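Local coordinates for lysosome-associated membrane glycoprotein 1 (PDB 5GV0), which is a heavily glycosylated lysosomal membrane protein whose membrane-proximal luminal domain probably contributes to assembly with other LAMP molecules, at residues A22-I27 with S134-S139; A68-F73 with G86-M91; H106-L111 with E125-S130. All blocks are in the same frame, centred on the assembly; numbering follows the deposited sequence.

How the contacts relate
The three contacts lie within one all-beta luminal domain, their centres 10 to 12 Å apart. Contact 1 joins strands 14-30 and 133-138 of a mixed sheet and closes a long loop of chain; contacts 2 and 3 are nested inside it, one after the other. Contact 2 is the hairpin 67-76/81-92 of the second, antiparallel sheet, whose leucines pack on Leu-25 and Leu-135 of contact 1. Contact 3 sets the loop 106-111 against strand 125-128, the sheet neighbour of 133-138, while Leu-108 also touches Val-87 of contact 2. Aliphatic side chains from both sheets thus pack together, while the glycans lie at the border, one against the Glu-70/Arg-88 surface and one beside Leu-108 and Phe-128.

Contact 1 (A22-I27 with S134-S139); sequences ALQLNI and SLNVFS
Gln-24 sets CG anti to its backbone N (chi1 172°), while Asn-136 sets CG anti to its own carbonyl carbon (chi1 -62°), which starts the two side chains from one surface of an antiparallel strand pair, where their amides meet. ND2 of Asn-136 donates to OE1 of Gln-24 at 3.1 Å in a nearly straight bond (171°) that leaves in the plane of the donor amide and lands on a lone pair of the acceptor, although the two amides are steeply turned against each other. Beneath it the same residues form a hydrogen-bonded pair, N of Asn-136 lying 2.7 Å from O of Gln-24. The other amide ends are also engaged: OG of Ser-134 donates to OD1 of Asn-136 at 3.1 Å, the same oxygen is hydrogen-bonded to ND1 of His-126, and NE2 of Gln-24 to OD1 of Asn-42.

The opposite surface is wholly aliphatic. Leu-23 lies side by side with Val-137, CD2 to CG2 at 4.0 Å, and CD2 of Leu-25 meets CD1 of Leu-135 at 3.9 Å; Leu-25 and Leu-135 pack on Leu-69 and Leu-71 of the other sheet, which is why branched apolar residues suit these positions.

At one end Phe-138 and Ser-139 both face Ala-22, a classic beta bulge. O of Ala-22 accepts from N of Phe-138 at 2.9 Å, and N of Ala-22 donates to O of Ser-139 at 3.0 Å; the small methyl of alanine fits beside both side chains. Chemically, the strand pair is two-sided: the Gln-24/Asn-136 surface is linked through amides, a hydroxyl and His-126, with no salt bridge between the two strands, and the leucines and Val-137 present hydrocarbon to the other sheet.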
loop_
_atom_site.group_PDB
_atom_site.type_symbol
_atom_site.label_atom_id
_atom_site.label_comp_id
_atom_site.label_asym_id
_atom_site.label_seq_id
_atom_site.Cartn_x
_atom_site.Cartn_y
_atom_site.Cartn_z
ATOM N N ALA A 22 -6.507 -6.235 -0.335
ATOM C CA ALA A 22 -5.706 -7.406 -0.028
ATOM C C ALA A 22 -4.305 -7.187 -0.581
ATOM O O ALA A 22 -4.142 -6.950 -1.781
ATOM C CB ALA A 22 -6.342 -8.661 -0.627
ATOM N N LEU A 23 -3.304 -7.256 0.294
ATOM C CA LEU A 23 -1.931 -6.912 -0.058
ATOM C C LEU A 23 -0.952 -8.015 0.297
ATOM O O LEU A 23 -1.146 -8.746 1.265
ATOM C CB LEU A 23 -1.504 -5.628 0.646
ATOM C CG LEU A 23 -2.366 -4.379 0.459
ATOM C CD1 LEU A 23 -1.837 -3.293 1.366
ATOM C CD2 LEU A 23 -2.354 -3.920 -0.983
ATOM N N GLN A 24 0.119 -8.101 -0.482
ATOM C CA GLN A 24 1.123 -9.137 -0.316
ATOM C C GLN A 24 2.484 -8.589 -0.698
ATOM O O GLN A 24 2.624 -7.954 -1.743
ATOM C CB GLN A 24 0.758 -10.337 -1.178
ATOM C CG GLN A 24 1.795 -11.430 -1.275
ATOM C CD GLN A 24 1.332 -12.506 -2.224
ATOM O OE1 GLN A 24 1.576 -12.433 -3.427
ATOM N NE2 GLN A 24 0.617 -13.491 -1.694
ATOM N N LEU A 25 3.478 -8.809 0.151
ATOM C CA LEU A 25 4.854 -8.451 -0.183
ATOM C C LEU A 25 5.541 -9.642 -0.827
ATOM O O LEU A 25 5.510 -10.742 -0.292
ATOM C CB LEU A 25 5.619 -8.007 1.059
ATOM C CG LEU A 25 5.012 -6.829 1.818
ATOM C CD1 LEU A 25 5.607 -6.765 3.207
ATOM C CD2 LEU A 25 5.272 -5.539 1.063
ATOM N N ASN A 26 6.154 -9.423 -1.980
ATOM C CA ASN A 26 6.931 -10.456 -2.646
ATOM C C ASN A 26 8.393 -10.041 -2.571
ATOM O O ASN A 26 8.797 -9.058 -3.200
ATOM C CB ASN A 26 6.459 -10.635 -4.096
ATOM C CG ASN A 26 7.196 -11.741 -4.840
ATOM O OD1 ASN A 26 8.409 -11.894 -4.719
ATOM N ND2 ASN A 26 6.456 -12.505 -5.636
ATOM N N ILE A 27 9.177 -10.760 -1.777
ATOM C CA ILE A 27 10.554 -10.350 -1.529
ATOM C C ILE A 27 11.557 -11.442 -1.887
ATOM O O ILE A 27 11.415 -12.612 -1.506
ATOM C CB ILE A 27 10.753 -9.908 -0.056
ATOM C CG1 ILE A 27 12.180 -9.403 0.147
ATOM C CG2 ILE A 27 10.398 -11.025 0.926
ATOM C CD1 ILE A 27 12.326 -8.469 1.316
ATOM N N SER A 134 8.366 -6.507 -4.714
ATOM C CA SER A 134 7.149 -5.956 -5.293
ATOM C C SER A 134 6.044 -5.950 -4.247
ATOM O O SER A 134 6.009 -6.792 -3.340
ATOM C CB SER A 134 6.711 -6.733 -6.539
ATOM O OG SER A 134 6.414 -8.080 -6.235
ATOM N N LEU A 135 5.166 -4.960 -4.355
ATOM C CA LEU A 135 3.952 -4.920 -3.563
ATOM C C LEU A 135 2.823 -5.417 -4.438
ATOM O O LEU A 135 2.450 -4.759 -5.411
ATOM C CB LEU A 135 3.663 -3.505 -3.067
ATOM C CG LEU A 135 2.328 -3.309 -2.348
ATOM C CD1 LEU A 135 2.285 -4.068 -1.024
ATOM C CD2 LEU A 135 2.052 -1.824 -2.133
ATOM N N ASN A 136 2.302 -6.591 -4.107
ATOM C CA ASN A 136 1.216 -7.184 -4.870
ATOM C C ASN A 136 -0.116 -6.735 -4.304
ATOM O O ASN A 136 -0.481 -7.062 -3.175
ATOM C CB ASN A 136 1.353 -8.706 -4.879
ATOM C CG ASN A 136 2.638 -9.151 -5.545
ATOM O OD1 ASN A 136 3.280 -8.370 -6.253
ATOM N ND2 ASN A 136 3.016 -10.406 -5.338
ATOM N N VAL A 137 -0.800 -5.914 -5.094
ATOM C CA VAL A 137 -2.122 -5.417 -4.761
ATOM C C VAL A 137 -3.098 -6.380 -5.395
ATOM O O VAL A 137 -3.413 -6.283 -6.583
ATOM C CB VAL A 137 -2.342 -3.986 -5.272
ATOM C CG1 VAL A 137 -3.696 -3.482 -4.820
ATOM C CG2 VAL A 137 -1.243 -3.072 -4.756
ATOM N N PHE A 138 -3.540 -7.337 -4.597
ATOM C CA PHE A 138 -4.318 -8.455 -5.102
ATOM C C PHE A 138 -5.716 -7.983 -5.469
ATOM O O PHE A 138 -6.253 -8.352 -6.519
ATOM C CB PHE A 138 -4.357 -9.576 -4.058
ATOM C CG PHE A 138 -5.039 -10.812 -4.532
ATOM C CD1 PHE A 138 -4.353 -11.743 -5.294
ATOM C CD2 PHE A 138 -6.367 -11.050 -4.218
ATOM C CE1 PHE A 138 -4.987 -12.888 -5.736
ATOM C CE2 PHE A 138 -7.004 -12.193 -4.654
ATOM C CZ PHE A 138 -6.315 -13.110 -5.415
ATOM N N SER A 139 -6.296 -7.154 -4.610
ATOM C CA SER A 139 -7.520 -6.435 -4.948
ATOM C C SER A 139 -7.575 -5.174 -4.106
ATOM O O SER A 139 -6.939 -5.098 -3.051
ATOM C CB SER A 139 -8.765 -7.290 -4.718
ATOM O OG SER A 139 -8.990 -7.488 -3.338
#

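Contact 2 (A68-F73 with G86-M91); sequences ALELQF and GVRLNM. With NAG (2-acetamido-2-deoxy-beta-D-glucopyranose), chain E; SO4 (sulfate ion), chain B.
OE1 of Glu-70 is gripped by three N-H donors. Across the hairpin, Arg-88 comes side-on with NH2 at 2.7 Å and NE at 2.8 Å from OE1 of Glu-70, a salt bridge in which both bonds go to the same oxygen. From its own strand, NE2 of Gln-72 adds a third bond to Glu-70 OE1 at 2.9 Å. The oxygen lies near the guanidinium plane, yet all three donors sit well out of the carboxylate plane, Arg-88 NH2 by 36°. The bend at chi3 of Arg-88 (-75°) swings NE off the extended line of the chain. So concentrated a set of donors would be expected to stabilise the carboxylate charge.

NH1 of Arg-88 hydrogen-bonds O4 of a sulfate at 2.7 Å, and NH2 bonds its O1; the ion is probably from the crystallisation liquor. Over one guanidinium face lies the acetamido group of the glycan borne by Asn-90, whose OD1 is held by Ser-102. Glycan O7 comes 3.5 Å from CB of Ala-68, where a small residue suits the sugar.

Glu-70 and Arg-88 are a hydrogen-bonded antiparallel pair; Leu-69/Leu-89 and Leu-71/Val-87 are non-hydrogen-bonded pairs with side chains on the inner surface, where CD1 of Leu-69 meets CG1 of Val-87 at 3.8 Å. The hairpin is flanked by strand 57-64, paired with 68-73, and by strand 100-105, while its aliphatic side packs on strands 14-30 and 133-138.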
loop_
_atom_site.group_PDB
_atom_site.type_symbol
_atom_site.label_atom_id
_atom_site.label_comp_id
_atom_site.label_asym_id
_atom_site.label_seq_id
_atom_site.Cartn_x
_atom_site.Cartn_y
_atom_site.Cartn_z
ATOM N N ALA A 68 7.178 -3.627 9.160
ATOM C CA ALA A 68 6.349 -2.439 9.059
ATOM C C ALA A 68 6.300 -1.980 7.615
ATOM O O ALA A 68 7.340 -1.760 6.990
ATOM C CB ALA A 68 6.878 -1.328 9.962
ATOM N N LEU A 69 5.088 -1.860 7.090
ATOM C CA LEU A 69 4.865 -1.391 5.729
ATOM C C LEU A 69 4.133 -0.069 5.750
ATOM O O LEU A 69 3.055 0.017 6.336
ATOM C CB LEU A 69 4.046 -2.408 4.937
ATOM C CG LEU A 69 3.567 -1.930 3.558
ATOM C CD1 LEU A 69 4.732 -1.821 2.584
ATOM C CD2 LEU A 69 2.488 -2.864 3.003
ATOM N N GLU A 70 4.690 0.951 5.099
ATOM C CA GLU A 70 3.982 2.226 4.996
ATOM C C GLU A 70 3.713 2.563 3.545
ATOM O O GLU A 70 4.613 2.531 2.695
ATOM C CB GLU A 70 4.749 3.370 5.655
ATOM C CG GLU A 70 3.954 4.693 5.639
ATOM C CD GLU A 70 4.650 5.802 6.394
ATOM O OE1 GLU A 70 5.673 6.303 5.891
ATOM O OE2 GLU A 70 4.175 6.166 7.492
ATOM N N LEU A 71 2.458 2.878 3.271
ATOM C CA LEU A 71 2.033 3.352 1.965
ATOM C C LEU A 71 1.890 4.854 2.043
ATOM O O LEU A 71 1.307 5.385 2.998
ATOM C CB LEU A 71 0.710 2.721 1.554
ATOM C CG LEU A 71 0.643 1.203 1.604
ATOM C CD1 LEU A 71 -0.726 0.736 1.147
ATOM C CD2 LEU A 71 1.746 0.603 0.750
ATOM N N GLN A 72 2.425 5.548 1.050
ATOM C CA GLN A 72 2.318 6.996 0.996
ATOM C C GLN A 72 1.539 7.388 -0.240
ATOM O O GLN A 72 1.844 6.941 -1.341
ATOM C CB GLN A 72 3.706 7.644 0.995
ATOM C CG GLN A 72 4.558 7.218 2.172
ATOM C CD GLN A 72 5.679 8.186 2.487
ATOM O OE1 GLN A 72 6.056 9.013 1.659
ATOM N NE2 GLN A 72 6.216 8.091 3.698
ATOM N N PHE A 73 0.510 8.201 -0.043
ATOM C CA PHE A 73 -0.324 8.672 -1.136
ATOM C C PHE A 73 -0.062 10.151 -1.364
ATOM O O PHE A 73 0.128 10.917 -0.417
ATOM C CB PHE A 73 -1.807 8.434 -0.834
ATOM C CG PHE A 73 -2.176 6.985 -0.770
ATOM C CD1 PHE A 73 -1.991 6.260 0.398
ATOM C CD2 PHE A 73 -2.679 6.341 -1.884
ATOM C CE1 PHE A 73 -2.314 4.906 0.452
ATOM C CE2 PHE A 73 -3.002 4.994 -1.837
ATOM C CZ PHE A 73 -2.821 4.279 -0.673
ATOM N N GLY A 86 4.463 6.255 -2.810
ATOM C CA GLY A 86 5.602 5.721 -2.099
ATOM C C GLY A 86 5.321 4.486 -1.277
ATOM O O GLY A 86 4.207 4.282 -0.807
ATOM N N VAL A 87 6.351 3.664 -1.114
ATOM C CA VAL A 87 6.313 2.509 -0.234
ATOM C C VAL A 87 7.575 2.488 0.623
ATOM O O VAL A 87 8.678 2.704 0.114
ATOM C CB VAL A 87 6.210 1.190 -1.036
ATOM C CG1 VAL A 87 6.599 -0.023 -0.175
ATOM C CG2 VAL A 87 4.814 1.033 -1.613
ATOM N N ARG A 88 7.402 2.257 1.922
ATOM C CA ARG A 88 8.517 2.043 2.840
ATOM C C ARG A 88 8.307 0.722 3.550
ATOM O O ARG A 88 7.223 0.468 4.070
ATOM C CB ARG A 88 8.625 3.159 3.889
ATOM C CG ARG A 88 8.823 4.555 3.352
ATOM C CD ARG A 88 9.407 5.470 4.429
ATOM N NE ARG A 88 8.434 5.870 5.445
ATOM C CZ ARG A 88 8.762 6.457 6.592
ATOM N NH1 ARG A 88 10.036 6.691 6.877
ATOM N NH2 ARG A 88 7.819 6.802 7.459
ATOM N N LEU A 89 9.340 -0.108 3.592
ATOM C CA LEU A 89 9.260 -1.374 4.300
ATOM C C LEU A 89 10.437 -1.552 5.248
ATOM O O LEU A 89 11.591 -1.463 4.834
ATOM C CB LEU A 89 9.212 -2.536 3.302
ATOM C CG LEU A 89 9.240 -3.941 3.907
ATOM C CD1 LEU A 89 7.937 -4.255 4.630
ATOM C CD2 LEU A 89 9.524 -4.974 2.832
ATOM N N ASN A 90 10.139 -1.788 6.523
ATOM C CA ASN A 90 11.137 -2.260 7.476
ATOM C C ASN A 90 10.860 -3.725 7.745
ATOM O O ASN A 90 9.712 -4.099 7.988
ATOM C CB ASN A 90 11.082 -1.491 8.799
ATOM C CG ASN A 90 11.592 -0.072 8.690
ATOM O OD1 ASN A 90 12.195 0.325 7.691
ATOM N ND2 ASN A 90 11.348 0.705 9.741
ATOM N N MET A 91 11.885 -4.565 7.721
ATOM C CA MET A 91 11.626 -5.973 7.960
ATOM C C MET A 91 12.776 -6.674 8.654
ATOM O O MET A 91 13.937 -6.328 8.460
ATOM C CB MET A 91 11.314 -6.662 6.634
ATOM C CG MET A 91 10.666 -8.017 6.777
ATOM S SD MET A 91 9.950 -8.538 5.211
ATOM C CE MET A 91 8.742 -9.723 5.791
HETATM C C1 NAG E . 11.755 2.082 9.813
HETATM C C2 NAG E . 10.523 2.977 9.945
HETATM C C3 NAG E . 10.942 4.437 10.104
HETATM C C4 NAG E . 11.947 4.583 11.239
HETATM C C5 NAG E . 13.112 3.622 11.031
HETATM C C6 NAG E . 14.100 3.637 12.173
HETATM C C7 NAG E . 8.401 2.350 8.872
HETATM C C8 NAG E . 7.659 2.237 7.575
HETATM N N2 NAG E . 9.651 2.817 8.792
HETATM O O3 NAG E . 9.790 5.220 10.385
HETATM O O4 NAG E . 12.444 5.916 11.280
HETATM O O5 NAG E . 12.611 2.282 10.931
HETATM O O6 NAG E . 13.549 3.049 13.344
HETATM O O7 NAG E . 7.889 2.041 9.944
HETATM S S SO4 B . 9.814 8.791 10.188
HETATM O O1 SO4 B . 8.372 8.867 9.961
HETATM O O2 SO4 B . 10.416 10.080 9.860
HETATM O O3 SO4 B . 10.079 8.472 11.588
HETATM O O4 SO4 B . 10.393 7.753 9.339
#

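Contact 3 (H106-L111 with E125-S130); sequences HSLKAL and EHIFVS. With NAG (2-acetamido-2-deoxy-beta-D-glucopyranose), chain D.
Ile-127 of strand 125-128 reaches across to Ala-110 and Leu-108 of the loop 106-111, over a gap that no direct hydrogen bond spans in this all-beta LAMP luminal domain; just beyond, Val-129 and Ser-130 form a classic beta bulge opposite Leu-133. From CB, which is directed at the loop, the side chain divides. CG2 meets CD1 of Leu-108 loosely, at 4.5 Å. CG1 stands anti to the carbonyl carbon (chi1 -58°), and chi2 of 174° keeps the chain extended. CD1 of Ile-127 thus arrives 3.7 Å from CB of Ala-110. CD1 also lies near CD2 of Leu-111. A branched residue thus serves three partners with two arms, and alanine, being short, allows the tip of the isoleucine to come close to the loop.

Glu-125 borders this apolar patch, OE2 near CB of Ala-110 and OE1 near CD2 of Leu-111. A water donates to OE1 of Glu-125 at 2.7 Å and accepts from N of Leu-111 at 2.8 Å, thereby linking the turning loop to the strand where the backbones stand too far apart to pair.

At the other end CD2 of Leu-108 packs 3.5 Å from O of Phe-128 and also touches the sugar ring of the glycan at Asn-105. The phenyl ring of Phe-128 offers this glycan its edge: O7 of the sugar lies near the ring plane, 3.4 Å from CE1 of Phe-128.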
loop_
_atom_site.group_PDB
_atom_site.type_symbol
_atom_site.label_atom_id
_atom_site.label_comp_id
_atom_site.label_asym_id
_atom_site.label_seq_id
_atom_site.Cartn_x
_atom_site.Cartn_y
_atom_site.Cartn_z
ATOM N N HIS A 106 10.010 6.099 -3.350
ATOM C CA HIS A 106 9.068 7.212 -3.251
ATOM C C HIS A 106 8.845 7.866 -4.600
ATOM O O HIS A 106 8.494 9.043 -4.682
ATOM C CB HIS A 106 9.564 8.238 -2.229
ATOM C CG HIS A 106 9.688 7.684 -0.847
ATOM N ND1 HIS A 106 8.608 7.555 -0.001
ATOM C CD2 HIS A 106 10.755 7.197 -0.172
ATOM C CE1 HIS A 106 9.007 7.024 1.141
ATOM N NE2 HIS A 106 10.307 6.798 1.064
ATOM N N SER A 107 9.030 7.077 -5.655
ATOM C CA SER A 107 8.797 7.537 -7.016
ATOM C C SER A 107 7.793 6.631 -7.732
ATOM O O SER A 107 7.985 6.241 -8.887
ATOM C CB SER A 107 10.117 7.601 -7.786
ATOM O OG SER A 107 9.992 8.401 -8.953
ATOM N N LEU A 108 6.719 6.290 -7.034
ATOM C CA LEU A 108 5.685 5.426 -7.586
ATOM C C LEU A 108 4.523 6.242 -8.118
ATOM O O LEU A 108 4.334 7.397 -7.741
ATOM C CB LEU A 108 5.164 4.456 -6.532
ATOM C CG LEU A 108 6.213 3.652 -5.778
ATOM C CD1 LEU A 108 5.543 2.759 -4.750
ATOM C CD2 LEU A 108 7.036 2.798 -6.731
ATOM N N LYS A 109 3.737 5.626 -8.992
ATOM C CA LYS A 109 2.451 6.191 -9.371
ATOM C C LYS A 109 1.516 5.055 -9.730
ATOM O O LYS A 109 1.504 4.567 -10.866
ATOM C CB LYS A 109 2.578 7.184 -10.530
ATOM C CG LYS A 109 1.240 7.835 -10.887
ATOM C CD LYS A 109 1.406 9.077 -11.750
ATOM C CE LYS A 109 1.834 10.275 -10.919
ATOM N NZ LYS A 109 1.885 11.523 -11.734
ATOM N N ALA A 110 0.763 4.606 -8.734
ATOM C CA ALA A 110 -0.188 3.526 -8.924
ATOM C C ALA A 110 -1.472 3.864 -8.188
ATOM O O ALA A 110 -1.530 4.860 -7.462
ATOM C CB ALA A 110 0.396 2.198 -8.429
ATOM N N LEU A 111 -2.494 3.038 -8.393
ATOM C CA LEU A 111 -3.786 3.204 -7.729
ATOM C C LEU A 111 -4.321 4.625 -7.941
ATOM O O LEU A 111 -4.892 5.235 -7.039
ATOM C CB LEU A 111 -3.663 2.883 -6.230
ATOM C CG LEU A 111 -2.849 1.650 -5.822
ATOM C CD1 LEU A 111 -2.927 1.431 -4.305
ATOM C CD2 LEU A 111 -3.306 0.401 -6.575
ATOM N N GLU A 125 -2.195 -6.554 -9.261
ATOM C CA GLU A 125 -1.148 -5.688 -9.799
ATOM C C GLU A 125 0.129 -5.844 -8.996
ATOM O O GLU A 125 0.136 -5.670 -7.781
ATOM C CB GLU A 125 -1.568 -4.216 -9.807
ATOM C CG GLU A 125 -0.514 -3.324 -10.478
ATOM C CD GLU A 125 -0.841 -1.846 -10.431
ATOM O OE1 GLU A 125 -1.919 -1.488 -9.920
ATOM O OE2 GLU A 125 -0.012 -1.040 -10.907
ATOM N N HIS A 126 1.214 -6.165 -9.686
ATOM C CA HIS A 126 2.507 -6.298 -9.041
ATOM C C HIS A 126 3.267 -4.994 -9.181
ATOM O O HIS A 126 3.824 -4.696 -10.235
ATOM C CB HIS A 126 3.292 -7.455 -9.656
ATOM C CG HIS A 126 2.549 -8.755 -9.643
ATOM N ND1 HIS A 126 2.386 -9.506 -8.502
ATOM C CD2 HIS A 126 1.923 -9.433 -10.634
ATOM C CE1 HIS A 126 1.694 -10.596 -8.788
ATOM N NE2 HIS A 126 1.401 -10.575 -10.075
ATOM N N ILE A 127 3.258 -4.202 -8.120
ATOM C CA ILE A 127 3.901 -2.896 -8.154
ATOM C C ILE A 127 5.377 -3.016 -7.811
ATOM O O ILE A 127 5.739 -3.421 -6.710
ATOM C CB ILE A 127 3.234 -1.914 -7.185
ATOM C CG1 ILE A 127 1.751 -1.751 -7.523
ATOM C CG2 ILE A 127 3.942 -0.565 -7.241
ATOM C CD1 ILE A 127 0.987 -0.907 -6.506
ATOM N N PHE A 128 6.229 -2.680 -8.776
ATOM C CA PHE A 128 7.670 -2.698 -8.581
ATOM C C PHE A 128 8.068 -1.669 -7.528
ATOM O O PHE A 128 7.742 -0.492 -7.650
ATOM C CB PHE A 128 8.369 -2.412 -9.920
ATOM C CG PHE A 128 9.877 -2.443 -9.872
ATOM C CD1 PHE A 128 10.602 -1.360 -9.395
ATOM C CD2 PHE A 128 10.573 -3.534 -10.378
ATOM C CE1 PHE A 128 11.991 -1.382 -9.385
ATOM C CE2 PHE A 128 11.965 -3.557 -10.376
ATOM C CZ PHE A 128 12.670 -2.479 -9.879
ATOM N N VAL A 129 8.758 -2.118 -6.487
ATOM C CA VAL A 129 9.305 -1.200 -5.489
ATOM C C VAL A 129 10.826 -1.159 -5.631
ATOM O O VAL A 129 11.414 -0.086 -5.752
ATOM C CB VAL A 129 8.896 -1.599 -4.056
ATOM C CG1 VAL A 129 9.525 -0.663 -3.043
ATOM C CG2 VAL A 129 7.375 -1.585 -3.917
ATOM N N SER A 130 11.456 -2.335 -5.639
ATOM C CA SER A 130 12.868 -2.461 -6.007
ATOM C C SER A 130 13.039 -3.727 -6.823
ATOM O O SER A 130 12.079 -4.483 -6.997
ATOM C CB SER A 130 13.771 -2.506 -4.776
ATOM O OG SER A 130 13.701 -3.776 -4.150
HETATM C C1 NAG D . 11.105 3.064 -8.125
HETATM C C2 NAG D . 12.357 2.619 -8.879
HETATM C C3 NAG D . 12.418 3.330 -10.224
HETATM C C4 NAG D . 11.130 3.106 -11.005
HETATM C C5 NAG D . 9.924 3.487 -10.149
HETATM C C6 NAG D . 8.602 3.169 -10.810
HETATM C C7 NAG D . 14.355 1.901 -7.629
HETATM C C8 NAG D . 15.586 2.353 -6.904
HETATM N N2 NAG D . 13.573 2.872 -8.119
HETATM O O3 NAG D . 13.536 2.860 -10.967
HETATM O O4 NAG D . 11.141 3.932 -12.165
HETATM O O5 NAG D . 9.954 2.763 -8.908
HETATM O O6 NAG D . 8.566 1.824 -11.268
HETATM O O7 NAG D . 14.080 0.710 -7.752
HETATM O O HOH W 1 -2.673 1.076 -10.357
#